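Local coordinates for protein serine proteinase inhibitor A (Sagittaria sagittifolia, PDB 3E8L) that inhibits serine proteases, probably holding trypsin and chymotrypsin at the same time through two separate reactive sites on one beta-trefoil body, at residues Asn26-Gly38 / Gly173-Asp185. The protein carries 2 engineered substitutions. Numbering follows the deposited sequence.
Sequences NYPLYTIQSAAIG and GGEHFTVQFQKFD. Engineered in segment 173-185: Q180 (natural residue Arg). With GOL (glycerol), chain D.
T31 and Q182 exchange two backbone hydrogen bonds, as do Q33 and Q180, which identifies both as hydrogen-bonded pairs of an antiparallel ladder between strands 30-34 and 179-183, whose N-to-C directions are 149° apart. The Q180 N to Q33 O bond measures 2.8 Å. Two further backbone bonds flank these pairs, F184 N to L29 O and A35 N to T178 O.

Polar side chains share one face. T31 OG1 donates to Q33 OE1 at 2.6 Å, in the carbonyl plane and on a lone pair, which helps fix the bent Q33 chain. This brings Q33 OE1 to 3.3 Å from Q182 CB; Q180, engineered from arginine, lies on the same face.

I32 and F181 share the opposite face. With chi1 at -58° placing I32 CG1 beside the backbone N, CG2 lies anti to that N and reaches V179 CB, 3.7 Å away. I32 CG1 and CD1 each come within 4.0 Å of F181 CE2, the two side chains running side by side, and the F181 ring meets F69 nearly perpendicularly.

The Y30 ring extends past K183, CD2 lying 3.8 Å from K183 CA, while its OH hydrogen-bonds Q20 N. A glycerol, probably from the crystallisation liquor, places O2 over one face of the Y30 ring, 3.3 Å from Y30 CZ. Replacing Y30 with alanine would probably leave Q20 N without this partner and open a gap beside K183, whose NZ forms salt bridges with D13, D15 and D17.

Joining an N-terminal strand to the last strand is how the Kunitz-type beta-trefoil closes its barrel.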
ATOM      1  N   ASN A  26       6.735  -8.995  16.810  1.00 39.34           N
ATOM      2  CA  ASN A  26       6.206  -7.790  17.412  1.00 39.20           C
ATOM      3  C   ASN A  26       6.929  -6.605  16.808  1.00 39.02           C
ATOM      4  O   ASN A  26       8.078  -6.327  17.136  1.00 39.53           O
ATOM      5  CB  ASN A  26       6.390  -7.827  18.927  1.00 39.61           C
ATOM      6  CG  ASN A  26       5.449  -8.804  19.600  1.00 40.52           C
ATOM      7  OD1 ASN A  26       4.247  -8.559  19.695  1.00 41.27           O
ATOM      8  ND2 ASN A  26       5.991  -9.917  20.073  1.00 40.79           N
ATOM      9  N   TYR A  27       6.246  -5.923  15.901  1.00 38.27           N
ATOM     10  CA  TYR A  27       6.826  -4.832  15.159  1.00 36.93           C
ATOM     11  C   TYR A  27       6.977  -3.575  16.001  1.00 35.08           C
ATOM     12  O   TYR A  27       6.174  -3.325  16.890  1.00 34.14           O
ATOM     13  CB  TYR A  27       5.998  -4.525  13.896  1.00 38.25           C
ATOM     14  CG  TYR A  27       4.471  -4.541  13.999  1.00 39.69           C
ATOM     15  CD1 TYR A  27       3.718  -5.425  13.206  1.00 41.70           C
ATOM     16  CD2 TYR A  27       3.773  -3.647  14.831  1.00 41.26           C
ATOM     17  CE1 TYR A  27       2.315  -5.443  13.246  1.00 41.95           C
ATOM     18  CE2 TYR A  27       2.356  -3.662  14.892  1.00 42.44           C
ATOM     19  CZ  TYR A  27       1.641  -4.571  14.092  1.00 42.83           C
ATOM     20  OH  TYR A  27       0.265  -4.628  14.125  1.00 42.82           O
ATOM     21  N   PRO A  28       8.003  -2.767  15.687  1.00 33.35           N
ATOM     22  CA  PRO A  28       8.286  -1.522  16.386  1.00 32.14           C
ATOM     23  C   PRO A  28       7.256  -0.456  16.018  1.00 31.13           C
ATOM     24  O   PRO A  28       6.766  -0.421  14.880  1.00 30.76           O
ATOM     25  CB  PRO A  28       9.674  -1.135  15.858  1.00 32.32           C
ATOM     26  CG  PRO A  28      10.144  -2.334  15.033  1.00 32.24           C
ATOM     27  CD  PRO A  28       8.922  -2.971  14.555  1.00 32.73           C
ATOM     28  N   LEU A  29       6.919   0.397  16.978  1.00 29.76           N
ATOM     29  CA  LEU A  29       5.845   1.345  16.787  1.00 28.16           C
ATOM     30  C   LEU A  29       6.289   2.730  17.156  1.00 27.81           C
ATOM     31  O   LEU A  29       7.089   2.915  18.074  1.00 27.36           O
ATOM     32  CB  LEU A  29       4.622   0.956  17.611  1.00 28.12           C
ATOM     33  CG  LEU A  29       3.847  -0.305  17.243  1.00 26.30           C
ATOM     34  CD1 LEU A  29       2.820  -0.618  18.332  1.00 25.31           C
ATOM     35  CD2 LEU A  29       3.178  -0.143  15.891  1.00 24.51           C
ATOM     36  N   TYR A  30       5.776   3.697  16.399  1.00 27.53           N
ATOM     37  CA  TYR A  30       6.076   5.116  16.581  1.00 26.89           C
ATOM     38  C   TYR A  30       4.789   5.910  16.464  1.00 26.58           C
ATOM     39  O   TYR A  30       3.932   5.579  15.664  1.00 26.86           O
ATOM     40  CB  TYR A  30       7.086   5.592  15.523  1.00 26.77           C
ATOM     41  CG  TYR A  30       8.386   4.813  15.589  1.00 26.04           C
ATOM     42  CD1 TYR A  30       8.504   3.570  14.981  1.00 23.78           C
ATOM     43  CD2 TYR A  30       9.470   5.297  16.302  1.00 25.55           C
ATOM     44  CE1 TYR A  30       9.663   2.845  15.070  1.00 25.50           C
ATOM     45  CE2 TYR A  30      10.653   4.578  16.383  1.00 25.65           C
ATOM     46  CZ  TYR A  30      10.745   3.354  15.769  1.00 25.06           C
ATOM     47  OH  TYR A  30      11.911   2.635  15.865  1.00 23.36           O
ATOM     48  N   THR A  31       4.644   6.942  17.280  1.00 26.37           N
ATOM     49  CA  THR A  31       3.662   7.971  16.982  1.00 26.31           C
ATOM     50  C   THR A  31       4.330   9.005  16.087  1.00 26.40           C
ATOM     51  O   THR A  31       5.563   9.109  16.053  1.00 26.50           O
ATOM     52  CB  THR A  31       3.074   8.610  18.267  1.00 26.40           C
ATOM     53  OG1 THR A  31       4.128   9.129  19.091  1.00 26.17           O
ATOM     54  CG2 THR A  31       2.271   7.573  19.069  1.00 25.31           C
ATOM     55  N   ILE A  32       3.534   9.749  15.336  1.00 27.09           N
ATOM     56  CA  ILE A  32       4.076  10.787  14.468  1.00 28.04           C
ATOM     57  C   ILE A  32       3.639  12.141  15.044  1.00 29.47           C
ATOM     58  O   ILE A  32       2.470  12.484  15.025  1.00 29.80           O
ATOM     59  CB  ILE A  32       3.667  10.567  12.974  1.00 27.57           C
ATOM     60  CG1 ILE A  32       4.137   9.191  12.463  1.00 27.42           C
ATOM     61  CG2 ILE A  32       4.191  11.679  12.099  1.00 26.38           C
ATOM     62  CD1 ILE A  32       3.690   8.837  11.033  1.00 27.03           C
ATOM     63  N   GLN A  33       4.582  12.884  15.603  1.00 31.58           N
ATOM     64  CA  GLN A  33       4.271  14.136  16.281  1.00 33.74           C
ATOM     65  C   GLN A  33       4.623  15.312  15.399  1.00 34.53           C
ATOM     66  O   GLN A  33       5.654  15.290  14.744  1.00 35.36           O
ATOM     67  CB  GLN A  33       5.043  14.244  17.598  1.00 33.88           C
ATOM     68  CG  GLN A  33       4.207  13.977  18.876  1.00 37.39           C
ATOM     69  CD  GLN A  33       3.909  12.483  19.113  1.00 42.21           C
ATOM     70  OE1 GLN A  33       4.702  11.618  18.742  1.00 45.43           O
ATOM     71  NE2 GLN A  33       2.768  12.185  19.734  1.00 42.62           N
ATOM     72  N   SER A  34       3.770  16.333  15.372  1.00 35.56           N
ATOM     73  CA  SER A  34       4.127  17.601  14.733  1.00 36.51           C
ATOM     74  C   SER A  34       5.273  18.261  15.483  1.00 37.38           C
ATOM     75  O   SER A  34       5.249  18.358  16.711  1.00 37.46           O
ATOM     76  CB  SER A  34       2.939  18.551  14.678  1.00 36.45           C
ATOM     77  OG  SER A  34       3.375  19.866  14.367  1.00 37.20           O
ATOM     78  N   ALA A  35       6.283  18.698  14.742  1.00 38.53           N
ATOM     79  CA  ALA A  35       7.480  19.261  15.342  1.00 39.86           C
ATOM     80  C   ALA A  35       7.431  20.779  15.402  1.00 40.69           C
ATOM     81  O   ALA A  35       8.460  21.434  15.514  1.00 41.08           O
ATOM     82  CB  ALA A  35       8.712  18.797  14.589  1.00 39.58           C
ATOM     83  N   ALA A  36       6.225  21.331  15.316  1.00 41.78           N
ATOM     84  CA  ALA A  36       6.039  22.776  15.372  1.00 42.82           C
ATOM     85  C   ALA A  36       6.217  23.274  16.800  1.00 43.63           C
ATOM     86  O   ALA A  36       5.689  22.683  17.742  1.00 43.88           O
ATOM     87  CB  ALA A  36       4.663  23.153  14.843  1.00 42.62           C
ATOM     88  N   ILE A  37       6.747  24.311  17.084  1.00 45.00           N
ATOM     89  CA  ILE A  37       7.287  24.936  18.286  1.00 45.00           C
ATOM     90  C   ILE A  37       6.361  24.730  19.481  1.00 45.00           C
ATOM     91  O   ILE A  37       7.101  24.570  20.659  1.00 45.00           O
ATOM     92  N   GLY A  38       5.216  25.166  19.601  1.00 46.00           N
ATOM     93  CA  GLY A  38       4.422  25.404  20.793  1.00 46.00           C
ATOM     94  C   GLY A  38       3.739  24.147  21.294  1.00 46.00           C
ATOM     95  O   GLY A  38       3.528  23.930  22.462  1.00 46.00           O
ATOM     96  N   GLY A 173      -0.242  18.830  -0.492  1.00 23.93           N
ATOM     97  CA  GLY A 173      -0.061  20.278  -0.534  1.00 24.19           C
ATOM     98  C   GLY A 173      -0.362  20.888   0.809  1.00 24.81           C
ATOM     99  O   GLY A 173       0.014  20.349   1.842  1.00 25.69           O
ATOM    100  N   GLY A 174      -1.065  22.008   0.804  1.00 25.41           N
ATOM    101  CA  GLY A 174      -1.453  22.676   2.034  1.00 26.07           C
ATOM    102  C   GLY A 174      -0.345  23.470   2.677  1.00 26.82           C
ATOM    103  O   GLY A 174       0.504  24.046   2.012  1.00 26.89           O
ATOM    104  N   GLU A 175      -0.379  23.506   3.996  1.00 28.13           N
ATOM    105  CA  GLU A 175       0.521  24.338   4.760  1.00 28.92           C
ATOM    106  C   GLU A 175       1.687  23.476   5.183  1.00 28.58           C
ATOM    107  O   GLU A 175       1.538  22.250   5.368  1.00 28.66           O
ATOM    108  CB  GLU A 175      -0.199  24.915   5.983  1.00 29.56           C
ATOM    109  CG  GLU A 175       0.064  26.399   6.230  1.00 33.75           C
ATOM    110  CD  GLU A 175      -1.055  27.295   5.701  1.00 38.67           C
ATOM    111  OE1 GLU A 175      -1.876  27.750   6.537  1.00 38.29           O
ATOM    112  OE2 GLU A 175      -1.114  27.542   4.459  1.00 40.68           O
ATOM    113  N   HIS A 176       2.840  24.122   5.322  1.00 28.23           N
ATOM    114  CA  HIS A 176       4.082  23.504   5.757  1.00 28.25           C
ATOM    115  C   HIS A 176       3.825  22.717   7.047  1.00 27.74           C
ATOM    116  O   HIS A 176       3.236  23.233   7.995  1.00 27.33           O
ATOM    117  CB  HIS A 176       5.114  24.629   5.933  1.00 29.04           C
ATOM    118  CG  HIS A 176       6.424  24.203   6.523  1.00 31.46           C
ATOM    119  ND1 HIS A 176       6.736  24.390   7.857  1.00 33.57           N
ATOM    120  CD2 HIS A 176       7.520  23.644   5.956  1.00 33.44           C
ATOM    121  CE1 HIS A 176       7.957  23.940   8.091  1.00 34.37           C
ATOM    122  NE2 HIS A 176       8.457  23.485   6.952  1.00 35.10           N
ATOM    123  N   PHE A 177       4.227  21.450   7.055  1.00 27.52           N
ATOM    124  CA  PHE A 177       3.983  20.540   8.172  1.00 27.41           C
ATOM    125  C   PHE A 177       5.204  19.639   8.326  1.00 27.56           C
ATOM    126  O   PHE A 177       5.601  18.971   7.365  1.00 27.98           O
ATOM    127  CB  PHE A 177       2.725  19.709   7.884  1.00 27.06           C
ATOM    128  CG  PHE A 177       2.280  18.821   9.019  1.00 28.14           C
ATOM    129  CD1 PHE A 177       1.581  19.357  10.123  1.00 28.97           C
ATOM    130  CD2 PHE A 177       2.505  17.442   8.973  1.00 28.11           C
ATOM    131  CE1 PHE A 177       1.139  18.536  11.178  1.00 27.50           C
ATOM    132  CE2 PHE A 177       2.072  16.608  10.023  1.00 28.48           C
ATOM    133  CZ  PHE A 177       1.386  17.159  11.127  1.00 28.60           C
ATOM    134  N   THR A 178       5.803  19.611   9.498  1.00 20.00           N
ATOM    135  CA  THR A 178       6.984  18.828   9.755  1.00 20.00           C
ATOM    136  C   THR A 178       6.763  17.926  10.957  1.00 20.00           C
ATOM    137  O   THR A 178       5.964  18.219  11.781  1.00 27.60           O
ATOM    138  CB  THR A 178       8.255  19.690   9.866  1.00 20.00           C
ATOM    139  OG1 THR A 178       8.255  20.417  11.059  1.00 20.00           O
ATOM    140  CG2 THR A 178       8.333  20.651   8.842  1.00 20.00           C
ATOM    141  N   VAL A 179       7.407  16.774  11.001  1.00 26.72           N
ATOM    142  CA  VAL A 179       7.140  15.805  12.048  1.00 26.32           C
ATOM    143  C   VAL A 179       8.382  15.234  12.694  1.00 26.61           C
ATOM    144  O   VAL A 179       9.486  15.349  12.176  1.00 26.78           O
ATOM    145  CB  VAL A 179       6.294  14.631  11.534  1.00 26.18           C
ATOM    146  CG1 VAL A 179       4.990  15.124  10.958  1.00 25.95           C
ATOM    147  CG2 VAL A 179       7.067  13.832  10.511  1.00 25.54           C
ATOM    148  N   GLN A 180       8.172  14.612  13.843  1.00 26.39           N
ATOM    149  CA  GLN A 180       9.148  13.737  14.458  1.00 26.44           C
ATOM    150  C   GLN A 180       8.501  12.376  14.662  1.00 26.26           C
ATOM    151  O   GLN A 180       7.292  12.266  14.817  1.00 25.60           O
ATOM    152  CB  GLN A 180       9.621  14.282  15.807  1.00 26.38           C
ATOM    153  CG  GLN A 180      10.643  15.399  15.723  1.00 27.73           C
ATOM    154  CD  GLN A 180      11.336  15.658  17.048  1.00 28.53           C
ATOM    155  OE1 GLN A 180      12.528  15.401  17.198  1.00 27.90           O
ATOM    156  NE2 GLN A 180      10.593  16.181  18.010  1.00 27.56           N
ATOM    157  N   PHE A 181       9.323  11.341  14.658  1.00 26.22           N
ATOM    158  CA  PHE A 181       8.894  10.000  15.021  1.00 26.36           C
ATOM    159  C   PHE A 181       9.301   9.760  16.462  1.00 27.33           C
ATOM    160  O   PHE A 181      10.415  10.077  16.852  1.00 27.41           O
ATOM    161  CB  PHE A 181       9.496   8.964  14.085  1.00 25.53           C
ATOM    162  CG  PHE A 181       9.124   9.165  12.653  1.00 23.37           C
ATOM    163  CD1 PHE A 181       9.869  10.008  11.841  1.00 20.35           C
ATOM    164  CD2 PHE A 181       8.037   8.500  12.111  1.00 22.75           C
ATOM    165  CE1 PHE A 181       9.539  10.189  10.520  1.00 20.80           C
ATOM    166  CE2 PHE A 181       7.695   8.665  10.776  1.00 21.75           C
ATOM    167  CZ  PHE A 181       8.442   9.519   9.978  1.00 21.29           C
ATOM    168  N   GLN A 182       8.366   9.234  17.248  1.00 28.94           N
ATOM    169  CA  GLN A 182       8.513   9.082  18.698  1.00 30.17           C
ATOM    170  C   GLN A 182       8.205   7.631  19.011  1.00 30.53           C
ATOM    171  O   GLN A 182       7.181   7.122  18.551  1.00 30.87           O
ATOM    172  CB  GLN A 182       7.473   9.951  19.384  1.00 30.28           C
ATOM    173  CG  GLN A 182       7.669  10.174  20.883  1.00 33.34           C
ATOM    174  CD  GLN A 182       8.350  11.502  21.161  1.00 37.55           C
ATOM    175  OE1 GLN A 182       8.060  12.512  20.497  1.00 39.08           O
ATOM    176  NE2 GLN A 182       9.288  11.508  22.121  1.00 37.52           N
ATOM    177  N   LYS A 183       9.052   6.948  19.775  1.00 30.98           N
ATOM    178  CA  LYS A 183       8.761   5.537  20.018  1.00 32.01           C
ATOM    179  C   LYS A 183       7.513   5.339  20.882  1.00 33.25           C
ATOM    180  O   LYS A 183       7.135   6.232  21.641  1.00 32.98           O
ATOM    181  CB  LYS A 183       9.960   4.699  20.498  1.00 31.49           C
ATOM    182  CG  LYS A 183      11.196   5.411  20.991  1.00 30.58           C
ATOM    183  CD  LYS A 183      12.303   4.359  21.191  1.00 29.80           C
ATOM    184  CE  LYS A 183      13.627   4.925  21.690  1.00 27.14           C
ATOM    185  NZ  LYS A 183      14.287   5.848  20.730  1.00 24.54           N
ATOM    186  N   PHE A 184       6.873   4.188  20.744  1.00 34.94           N
ATOM    187  CA  PHE A 184       5.636   3.920  21.452  1.00 36.62           C
ATOM    188  C   PHE A 184       5.765   2.746  22.407  1.00 37.71           C
ATOM    189  O   PHE A 184       6.466   1.782  22.127  1.00 38.30           O
ATOM    190  CB  PHE A 184       4.510   3.660  20.456  1.00 36.87           C
ATOM    191  CG  PHE A 184       3.190   3.362  21.098  1.00 37.45           C
ATOM    192  CD1 PHE A 184       2.313   4.378  21.403  1.00 37.45           C
ATOM    193  CD2 PHE A 184       2.828   2.063  21.391  1.00 38.16           C
ATOM    194  CE1 PHE A 184       1.103   4.107  21.985  1.00 38.31           C
ATOM    195  CE2 PHE A 184       1.622   1.788  21.977  1.00 38.82           C
ATOM    196  CZ  PHE A 184       0.758   2.812  22.273  1.00 39.28           C
ATOM    197  N   ASP A 185       5.335   2.983  23.629  1.00 20.00           N
ATOM    198  CA  ASP A 185       5.037   1.944  24.605  1.00 20.00           C
ATOM    199  C   ASP A 185       5.641   2.329  25.937  1.00 20.00           C
ATOM    200  O   ASP A 185       5.851   3.511  26.208  1.00 41.06           O
ATOM    201  CB  ASP A 185       5.540   0.580  24.156  1.00 20.00           C
ATOM    202  CG  ASP A 185       6.875   0.217  24.772  1.00 20.00           C
ATOM    203  OD1 ASP A 185       6.901  -0.326  25.906  1.00 20.00           O
ATOM    204  OD2 ASP A 185       7.907   0.464  24.114  1.00 20.00           O
TER
HETATM  205  C1  GOL D 178      11.432   0.386  20.036  0.80 35.00           C
HETATM  206  O1  GOL D 178      12.424  -0.094  19.164  0.80 35.00           O
HETATM  207  C2  GOL D 178      10.104   0.527  19.309  0.80 35.00           C
HETATM  208  O2  GOL D 178      10.122   1.740  18.619  0.80 35.00           O
HETATM  209  C3  GOL D 178       8.957   0.570  20.315  0.80 35.00           C
HETATM  210  O3  GOL D 178       7.777   0.029  19.770  0.80 35.00           O